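Local coordinates for transcriptional regulator, GntR family (Ralstonia eutropha, PDB 3IHU), which probably binds DNA as a GntR-family transcription factor, pairing a winged helix-turn-helix domain with a helical FCD domain, at residues S16-V21 / L60-A65; D89-A94 / I164-V169; L29-F34 / D133-S138. All coordinates share one frame; numbering follows the deposited sequence. Where two conformers were deposited one is given.

Interaction 1. Residues S16-V21 / L60-A65; sequences SASDTV and LQRLAA
Within the winged helix-turn-helix domain, Arg62 on helix 53-65 reaches over to Ser18 and Asp19 in the first turn of helix 17-31. The two short helical segments run at 51° to each other with their axes 9.9 Å apart, a separation bridged largely by the arginine. Its chain is bent at chi3 (67°), which turns NE out of the line of the preceding carbons. Both terminal nitrogens then grip a single oxygen: NH1 lies 2.7 Å from Asp19 OD1, and NH2 is likewise 2.7 Å from Asp19 OD1. The bonds are bent, and the carboxylate and guanidinium planes are turned 70° apart. OD1 sits in the guanidinium plane, met by NH1 nearly along its C-O axis and by NH2 from above the carboxylate plane. NH1 also donates to Ser18 OG at 2.8 Å, so this one nitrogen serves both residues. An ST motif bonds the first turn, Asp19 N donating to Ser16 OG at 3.2 Å. Phe22 adds a cation-pi contact to Arg62. Beside the polar cluster, Leu63 CD1 comes 4.4 Å from Val21 O, while Leu63 also packs on Phe22, Ile25 and Met26. Such bracing of the N-terminal helix against helix 53-65, which by its place in the fold is probably the recognition helix, belongs to the three-helix core of the GntR winged helix.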
loop_
_atom_site.group_PDB
_atom_site.type_symbol
_atom_site.label_atom_id
_atom_site.label_comp_id
_atom_site.label_asym_id
_atom_site.label_seq_id
_atom_site.Cartn_x
_atom_site.Cartn_y
_atom_site.Cartn_z
ATOM N N SER A 16 14.572 -11.369 -5.236
ATOM C CA SER A 16 14.341 -12.690 -5.917
ATOM C C SER A 16 13.404 -12.532 -7.124
ATOM O O SER A 16 12.607 -11.587 -7.193
ATOM C CB SER A 16 13.749 -13.714 -4.938
ATOM O OG SER A 16 12.360 -13.461 -4.711
ATOM N N ALA A 17 13.486 -13.471 -8.065
ATOM C CA ALA A 17 12.610 -13.459 -9.242
ATOM C C ALA A 17 11.127 -13.469 -8.825
ATOM O O ALA A 17 10.287 -12.821 -9.473
ATOM C CB ALA A 17 12.931 -14.634 -10.198
ATOM N N SER A 18 10.820 -14.187 -7.739
ATOM C CA SER A 18 9.453 -14.301 -7.185
ATOM C C SER A 18 8.929 -12.968 -6.713
ATOM O O SER A 18 7.730 -12.642 -6.900
ATOM C CB SER A 18 9.454 -15.291 -6.003
ATOM O OG SER A 18 8.216 -15.330 -5.310
ATOM N N ASP A 19 9.814 -12.198 -6.077
ATOM C CA ASP A 19 9.485 -10.864 -5.619
ATOM C C ASP A 19 9.013 -9.934 -6.739
ATOM O O ASP A 19 8.139 -9.103 -6.510
ATOM C CB ASP A 19 10.688 -10.204 -4.929
ATOM C CG ASP A 19 10.961 -10.765 -3.520
ATOM O OD1 ASP A 19 10.182 -11.626 -3.011
ATOM O OD2 ASP A 19 11.986 -10.350 -2.927
ATOM N N THR A 20 9.573 -10.070 -7.928
ATOM C CA THR A 20 9.253 -9.161 -9.012
ATOM C C THR A 20 7.811 -9.365 -9.470
ATOM O O THR A 20 7.139 -8.410 -9.830
ATOM C CB THR A 20 10.178 -9.302 -10.251
ATOM O OG1 THR A 20 9.753 -10.412 -11.034
ATOM C CG2 THR A 20 11.671 -9.434 -9.893
ATOM N N VAL A 21 7.323 -10.599 -9.430
ATOM C CA VAL A 21 5.890 -10.867 -9.677
ATOM C C VAL A 21 5.003 -10.479 -8.478
ATOM O O VAL A 21 3.883 -9.921 -8.626
ATOM C CB VAL A 21 5.678 -12.348 -10.030
ATOM C CG1 VAL A 21 4.233 -12.617 -10.336
ATOM C CG2 VAL A 21 6.592 -12.751 -11.205
ATOM N N LEU A 60 2.534 -16.358 -6.920
ATOM C CA LEU A 60 1.087 -16.539 -6.829
ATOM C C LEU A 60 0.699 -17.134 -5.468
ATOM O O LEU A 60 -0.277 -16.665 -4.857
ATOM C CB LEU A 60 0.529 -17.395 -7.983
ATOM C CG LEU A 60 0.508 -16.631 -9.320
ATOM C CD1 LEU A 60 0.082 -17.486 -10.505
ATOM C CD2 LEU A 60 -0.383 -15.367 -9.228
ATOM N N GLN A 61 1.470 -18.123 -4.996
ATOM C CA GLN A 61 1.252 -18.709 -3.659
ATOM C C GLN A 61 1.301 -17.621 -2.603
ATOM O O GLN A 61 0.420 -17.572 -1.745
ATOM C CB GLN A 61 2.282 -19.837 -3.328
ATOM N N ARG A 62 2.310 -16.748 -2.676
ATOM C CA ARG A 62 2.480 -15.682 -1.692
ATOM C C ARG A 62 1.322 -14.659 -1.756
ATOM O O ARG A 62 0.861 -14.139 -0.723
ATOM C CB ARG A 62 3.804 -14.956 -1.895
ATOM C CG ARG A 62 5.038 -15.722 -1.430
ATOM C CD ARG A 62 6.315 -15.210 -2.083
ATOM N NE ARG A 62 6.636 -13.851 -1.657
ATOM C CZ ARG A 62 7.615 -13.106 -2.175
ATOM N NH1 ARG A 62 8.383 -13.573 -3.164
ATOM N NH2 ARG A 62 7.831 -11.886 -1.704
ATOM N N LEU A 63 0.881 -14.357 -2.980
ATOM C CA LEU A 63 -0.260 -13.441 -3.196
ATOM C C LEU A 63 -1.589 -14.036 -2.648
ATOM O O LEU A 63 -2.413 -13.307 -2.062
ATOM C CB LEU A 63 -0.389 -13.124 -4.687
ATOM C CG LEU A 63 0.615 -12.120 -5.246
ATOM C CD1 LEU A 63 0.594 -12.121 -6.769
ATOM C CD2 LEU A 63 0.397 -10.693 -4.621
ATOM N N ALA A 64 -1.798 -15.345 -2.837
ATOM C CA ALA A 64 -2.910 -16.042 -2.205
ATOM C C ALA A 64 -2.735 -15.926 -0.685
ATOM O O ALA A 64 -3.685 -15.577 0.011
ATOM C CB ALA A 64 -3.014 -17.462 -2.639
ATOM N N ALA A 65 -1.522 -16.132 -0.180
ATOM C CA ALA A 65 -1.302 -15.991 1.269
ATOM C C ALA A 65 -1.768 -14.639 1.799
ATOM O O ALA A 65 -2.355 -14.591 2.881
ATOM C CB ALA A 65 0.160 -16.252 1.650
#

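Interaction 2. Residues D89-A94 / I164-V169; sequences DVLDVA and IHMPIV
Met166 carries most of the contact between residues 164-169 and helix 84-105, facing Val90, Leu91 and Ala94. Followed in sequence, the second segment begins at Ile164, near the weakly bonded end of helix 155-165, where the backbones come closest: Ile164 CA is 5.2 Å from Ala94 CA. The Ile164 side chain nevertheless turns from these residues and packs on Met97 and Thr98, farther along the same helix 84-105. His165 also points away, and its ND1 is hydrogen-bonded to Arg141. At Met166 the chain leaves helical geometry with positive phi (50°), and this residue then occupies the N-cap position of helix 167-172. Its side chain, modelled as selenomethionine with two conformers, points at the opposing helix. In the conformer described, CG lies 3.8 Å from Val90 CG1, the two side chains sliding past each other in opposite directions. The chain bends at chi3 (-87°), which places CE 3.7 Å from Ala94 CB. Leu91 crosses Met166 at about a right angle, with its CD2 3.9 Å from Met166 CE. Pro167 starts the next helix and packs on Ile68, while Ile168 faces Leu82. Val169 returns to the contact: its CG2 is 4.1 Å from Val90 CG1, and its CG1 stands 4.4 Å from Leu91 CD2. Leu82 touches both Val90 and Val169, and Val209 and Val212 of helix 198-219 add to the surroundings of Leu91. No hydrogen bond joins the segments, and the touching side chains are all apolar. The contact thus probably rests on burial of apolar groups, among them the selenoether of Met166, whose exact fit its two conformers leave uncertain.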
loop_
_atom_site.group_PDB
_atom_site.type_symbol
_atom_site.label_atom_id
_atom_site.label_comp_id
_atom_site.label_asym_id
_atom_site.label_seq_id
_atom_site.Cartn_x
_atom_site.Cartn_y
_atom_site.Cartn_z
ATOM N N ASP A 89 -13.533 -4.823 6.874
ATOM C CA ASP A 89 -12.688 -5.656 7.755
ATOM C C ASP A 89 -11.208 -5.417 7.459
ATOM O O ASP A 89 -10.415 -5.297 8.390
ATOM C CB ASP A 89 -13.087 -7.147 7.663
ATOM C CG ASP A 89 -14.394 -7.478 8.395
ATOM O OD1 ASP A 89 -14.995 -6.622 9.103
ATOM O OD2 ASP A 89 -14.840 -8.642 8.259
ATOM N N VAL A 90 -10.823 -5.310 6.171
ATOM C CA VAL A 90 -9.502 -4.935 5.820
ATOM C C VAL A 90 -9.123 -3.517 6.381
ATOM O O VAL A 90 -8.041 -3.300 6.888
ATOM C CB VAL A 90 -9.288 -4.973 4.291
ATOM C CG1 VAL A 90 -8.020 -4.205 3.888
ATOM C CG2 VAL A 90 -9.309 -6.418 3.764
ATOM N N LEU A 91 -9.998 -2.545 6.234
ATOM C CA LEU A 91 -9.720 -1.199 6.724
ATOM C C LEU A 91 -9.570 -1.194 8.246
ATOM O O LEU A 91 -8.846 -0.427 8.793
ATOM C CB LEU A 91 -10.845 -0.272 6.309
ATOM C CG LEU A 91 -10.985 0.002 4.802
ATOM C CD1 LEU A 91 -12.338 0.625 4.539
ATOM C CD2 LEU A 91 -9.807 0.906 4.330
ATOM N N ASP A 92 -10.268 -2.085 8.928
ATOM C CA ASP A 92 -10.177 -2.179 10.396
ATOM C C ASP A 92 -8.730 -2.520 10.814
ATOM O O ASP A 92 -8.160 -1.898 11.739
ATOM C CB ASP A 92 -11.146 -3.247 10.938
ATOM C CG ASP A 92 -12.518 -2.688 11.286
ATOM O OD1 ASP A 92 -12.634 -1.457 11.350
ATOM O OD2 ASP A 92 -13.461 -3.496 11.545
ATOM N N VAL A 93 -8.138 -3.484 10.121
ATOM C CA VAL A 93 -6.754 -3.831 10.340
ATOM C C VAL A 93 -5.756 -2.727 9.826
ATOM O O VAL A 93 -4.841 -2.372 10.535
ATOM C CB VAL A 93 -6.411 -5.136 9.619
ATOM C CG1 VAL A 93 -4.923 -5.401 9.668
ATOM C CG2 VAL A 93 -7.238 -6.332 10.248
ATOM N N ALA A 94 -5.964 -2.210 8.612
ATOM C CA ALA A 94 -5.135 -1.147 8.080
ATOM C C ALA A 94 -5.135 0.074 8.953
ATOM O O ALA A 94 -4.119 0.696 9.113
ATOM C CB ALA A 94 -5.517 -0.783 6.610
ATOM N N ILE A 164 -0.763 -3.025 4.790
ATOM C CA ILE A 164 -0.930 -1.589 5.011
ATOM C C ILE A 164 -1.347 -0.873 3.745
ATOM O O ILE A 164 -2.073 0.112 3.790
ATOM C CB ILE A 164 0.387 -1.000 5.587
ATOM C CG1 ILE A 164 0.451 -1.228 7.083
ATOM C CG2 ILE A 164 0.484 0.459 5.329
ATOM C CD1 ILE A 164 1.837 -1.160 7.640
ATOM N N HIS A 165 -0.919 -1.389 2.610
ATOM C CA HIS A 165 -1.091 -0.711 1.316
ATOM C C HIS A 165 -2.507 -0.822 0.729
ATOM O O HIS A 165 -2.907 0.028 -0.079
ATOM C CB HIS A 165 -0.070 -1.285 0.308
ATOM C CG HIS A 165 1.351 -1.034 0.687
ATOM N ND1 HIS A 165 1.851 0.234 0.875
ATOM C CD2 HIS A 165 2.387 -1.882 0.901
ATOM C CE1 HIS A 165 3.136 0.164 1.177
ATOM N NE2 HIS A 165 3.481 -1.112 1.212
HETATM N N MSE A 166 -3.220 -1.887 1.109
HETATM C CA MSE A 166 -4.594 -2.147 0.644
HETATM C C MSE A 166 -4.805 -2.082 -0.854
HETATM O O MSE A 166 -5.654 -1.350 -1.338
HETATM C CB MSE A 166 -5.550 -1.169 1.307
HETATM C CG MSE A 166 -5.693 -1.384 2.728
HETATM SE SE MSE A 166 -7.070 -0.239 3.287
HETATM C CE MSE A 166 -6.013 1.366 3.640
ATOM N N PRO A 167 -4.037 -2.872 -1.608
ATOM C CA PRO A 167 -4.039 -2.768 -3.084
ATOM C C PRO A 167 -5.384 -3.052 -3.711
ATOM O O PRO A 167 -5.803 -2.320 -4.601
ATOM C CB PRO A 167 -2.972 -3.796 -3.529
ATOM C CG PRO A 167 -2.671 -4.636 -2.286
ATOM C CD PRO A 167 -3.015 -3.809 -1.100
ATOM N N ILE A 168 -6.098 -4.069 -3.236
ATOM C CA ILE A 168 -7.421 -4.345 -3.788
ATOM C C ILE A 168 -8.394 -3.210 -3.515
ATOM O O ILE A 168 -9.042 -2.749 -4.443
ATOM C CB ILE A 168 -8.084 -5.656 -3.303
ATOM C CG1 ILE A 168 -7.180 -6.839 -3.546
ATOM C CG2 ILE A 168 -9.408 -5.896 -4.095
ATOM C CD1 ILE A 168 -7.073 -7.156 -4.980
ATOM N N VAL A 169 -8.480 -2.762 -2.271
ATOM C CA VAL A 169 -9.312 -1.617 -1.883
ATOM C C VAL A 169 -8.975 -0.379 -2.745
ATOM O O VAL A 169 -9.855 0.270 -3.313
ATOM C CB VAL A 169 -9.137 -1.287 -0.368
ATOM C CG1 VAL A 169 -9.956 -0.053 0.026
ATOM C CG2 VAL A 169 -9.541 -2.460 0.477
#

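Interaction 3. Residues L29-F34 / D133-S138; sequences LELGTF and DGETFS
Glu30 OE2 takes a salt bridge from Arg141 NE, and a water molecule that leads on to Ser138 donates to Glu30 OE2, its oxygen a very short and therefore doubtful 2.5 Å away. The same water lies 3.1 Å from Ser138 OG and so links the end of helix 17-31 to the first turns of helix 134-152. Glu30 OE2 and Ser138 OG themselves stand 3.3 Å apart. The other carboxylate oxygen, OE1, is salt-bridged to Arg142, and two arginines around one buried carboxylate would be expected to keep it ionised. In Glu30, chi1 (-176°) sets CG anti to the backbone N, and CG lies 3.3 Å from Ser138 OG. Leu31 supplies the apolar half through one methyl: CD2 touches Ser138 CB at 3.6 Å and also Glu135 CA at 3.7 Å. It thus rests on the helix surface between these two residues. Just after Leu31, Gly32 is the first residue to leave the helix, with positive phi (96°). The opposing helix has its own start secured, since Thr136 N donates to Asp133 OD1 at 3.3 Å from well above the carboxylate plane, an N-cap bond joined by a weaker one from Glu135 N. The contact joins the DNA-binding and FCD regions of the chain. Helix 167-172 lies alongside, meeting Leu29 and Glu30, while Phe137 packs the FCD helix onto helices 112-130 and 179-195.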
loop_
_atom_site.group_PDB
_atom_site.type_symbol
_atom_site.label_atom_id
_atom_site.label_comp_id
_atom_site.label_asym_id
_atom_site.label_seq_id
_atom_site.Cartn_x
_atom_site.Cartn_y
_atom_site.Cartn_z
ATOM N N LEU A 29 -1.813 -3.273 -9.407
ATOM C CA LEU A 29 -3.196 -3.075 -8.952
ATOM C C LEU A 29 -3.393 -1.610 -8.571
ATOM O O LEU A 29 -4.360 -0.993 -8.956
ATOM C CB LEU A 29 -3.549 -3.995 -7.765
ATOM C CG LEU A 29 -4.166 -5.339 -8.155
ATOM C CD1 LEU A 29 -3.993 -6.370 -6.983
ATOM C CD2 LEU A 29 -5.620 -5.150 -8.591
ATOM N N GLU A 30 -2.420 -1.057 -7.874
ATOM C CA GLU A 30 -2.438 0.352 -7.502
ATOM C C GLU A 30 -2.290 1.256 -8.702
ATOM O O GLU A 30 -2.919 2.300 -8.780
ATOM C CB GLU A 30 -1.295 0.655 -6.514
ATOM C CG GLU A 30 -1.335 2.107 -6.014
ATOM C CD GLU A 30 -0.410 2.383 -4.842
ATOM O OE1 GLU A 30 0.412 1.509 -4.490
ATOM O OE2 GLU A 30 -0.503 3.510 -4.307
ATOM N N LEU A 31 -1.435 0.863 -9.632
ATOM C CA LEU A 31 -1.211 1.670 -10.813
ATOM C C LEU A 31 -2.291 1.515 -11.866
ATOM O O LEU A 31 -2.378 2.353 -12.775
ATOM C CB LEU A 31 0.146 1.350 -11.424
ATOM C CG LEU A 31 1.384 1.767 -10.615
ATOM C CD1 LEU A 31 2.694 1.421 -11.354
ATOM C CD2 LEU A 31 1.333 3.290 -10.334
ATOM N N GLY A 32 -3.091 0.451 -11.785
ATOM C CA GLY A 32 -4.160 0.247 -12.755
ATOM C C GLY A 32 -3.812 -0.676 -13.902
ATOM O O GLY A 32 -4.611 -0.824 -14.802
ATOM N N THR A 33 -2.646 -1.306 -13.887
ATOM C CA THR A 33 -2.281 -2.241 -14.965
ATOM C C THR A 33 -2.792 -3.686 -14.728
ATOM O O THR A 33 -2.747 -4.486 -15.615
ATOM C CB THR A 33 -0.777 -2.320 -15.126
ATOM O OG1 THR A 33 -0.204 -2.598 -13.851
ATOM C CG2 THR A 33 -0.204 -0.968 -15.707
ATOM N N PHE A 34 -3.175 -4.006 -13.496
ATOM C CA PHE A 34 -3.893 -5.227 -13.182
ATOM C C PHE A 34 -5.149 -4.750 -12.441
ATOM O O PHE A 34 -5.101 -3.714 -11.771
ATOM C CB PHE A 34 -3.060 -6.124 -12.231
ATOM C CG PHE A 34 -1.913 -6.820 -12.893
ATOM C CD1 PHE A 34 -0.681 -6.207 -12.973
ATOM C CD2 PHE A 34 -2.055 -8.086 -13.441
ATOM C CE1 PHE A 34 0.364 -6.821 -13.615
ATOM C CE2 PHE A 34 -1.008 -8.719 -14.074
ATOM C CZ PHE A 34 0.209 -8.079 -14.165
ATOM N N ASP A 133 -0.818 13.072 -11.645
ATOM C CA ASP A 133 -0.091 11.899 -12.144
ATOM C C ASP A 133 -0.179 10.716 -11.168
ATOM O O ASP A 133 0.630 10.602 -10.231
ATOM C CB ASP A 133 1.357 12.316 -12.378
ATOM C CG ASP A 133 2.189 11.230 -13.025
ATOM O OD1 ASP A 133 1.764 10.066 -13.028
ATOM O OD2 ASP A 133 3.292 11.547 -13.506
ATOM N N GLY A 134 -1.145 9.818 -11.413
ATOM C CA GLY A 134 -1.358 8.654 -10.563
ATOM C C GLY A 134 -0.127 7.767 -10.391
ATOM O O GLY A 134 0.072 7.141 -9.332
ATOM N N GLU A 135 0.712 7.709 -11.421
ATOM C CA GLU A 135 1.855 6.810 -11.391
ATOM C C GLU A 135 2.901 7.294 -10.400
ATOM O O GLU A 135 3.310 6.531 -9.495
ATOM C CB GLU A 135 2.480 6.675 -12.790
ATOM C CG GLU A 135 3.686 5.706 -12.783
ATOM C CD GLU A 135 4.134 5.267 -14.180
ATOM O OE1 GLU A 135 3.528 5.691 -15.204
ATOM O OE2 GLU A 135 5.116 4.497 -14.226
ATOM N N THR A 136 3.316 8.552 -10.565
ATOM C CA THR A 136 4.340 9.139 -9.701
ATOM C C THR A 136 3.789 9.346 -8.298
ATOM O O THR A 136 4.519 9.271 -7.327
ATOM C CB THR A 136 4.841 10.502 -10.215
ATOM O OG1 THR A 136 3.729 11.395 -10.320
ATOM C CG2 THR A 136 5.544 10.370 -11.579
ATOM N N PHE A 137 2.492 9.575 -8.166
ATOM C CA PHE A 137 1.920 9.729 -6.829
ATOM C C PHE A 137 2.022 8.383 -6.128
ATOM O O PHE A 137 2.438 8.317 -4.981
ATOM C CB PHE A 137 0.469 10.217 -6.875
ATOM C CG PHE A 137 -0.089 10.567 -5.524
ATOM C CD1 PHE A 137 0.149 11.795 -4.970
ATOM C CD2 PHE A 137 -0.838 9.642 -4.794
ATOM C CE1 PHE A 137 -0.357 12.106 -3.706
ATOM C CE2 PHE A 137 -1.330 9.946 -3.558
ATOM C CZ PHE A 137 -1.096 11.191 -3.007
ATOM N N SER A 138 1.647 7.308 -6.825
ATOM C CA SER A 138 1.717 5.969 -6.228
ATOM C C SER A 138 3.122 5.615 -5.825
ATOM O O SER A 138 3.313 4.992 -4.776
ATOM C CB SER A 138 1.217 4.884 -7.154
ATOM O OG SER A 138 -0.166 4.944 -7.251
HETATM O O HOH W 1 -1.465 5.846 -4.595
#

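From the N terminus, helix 17-31 serves two contacts: its first turn enters interaction 1 and its last enters interaction 3. Interaction 1 closes first, at residues 60-65, around the helix-turn-helix. The segment 29-34 lies inside that loop but finds its partner far later, at 133-138, so interactions 1 and 3 cross. Interaction 2 opens only after interaction 1 has closed, and it crosses interaction 3 because 89-94 precedes 133-138 while 164-169 follows it. Interactions 2 and 3 also touch directly, Ile168 CD1 lying 3.8 Å from Leu29 CD1. Interaction 1 ties two helices within the GntR-family region, interaction 2 joins helices within the FCD region, and interaction 3 links the two regions.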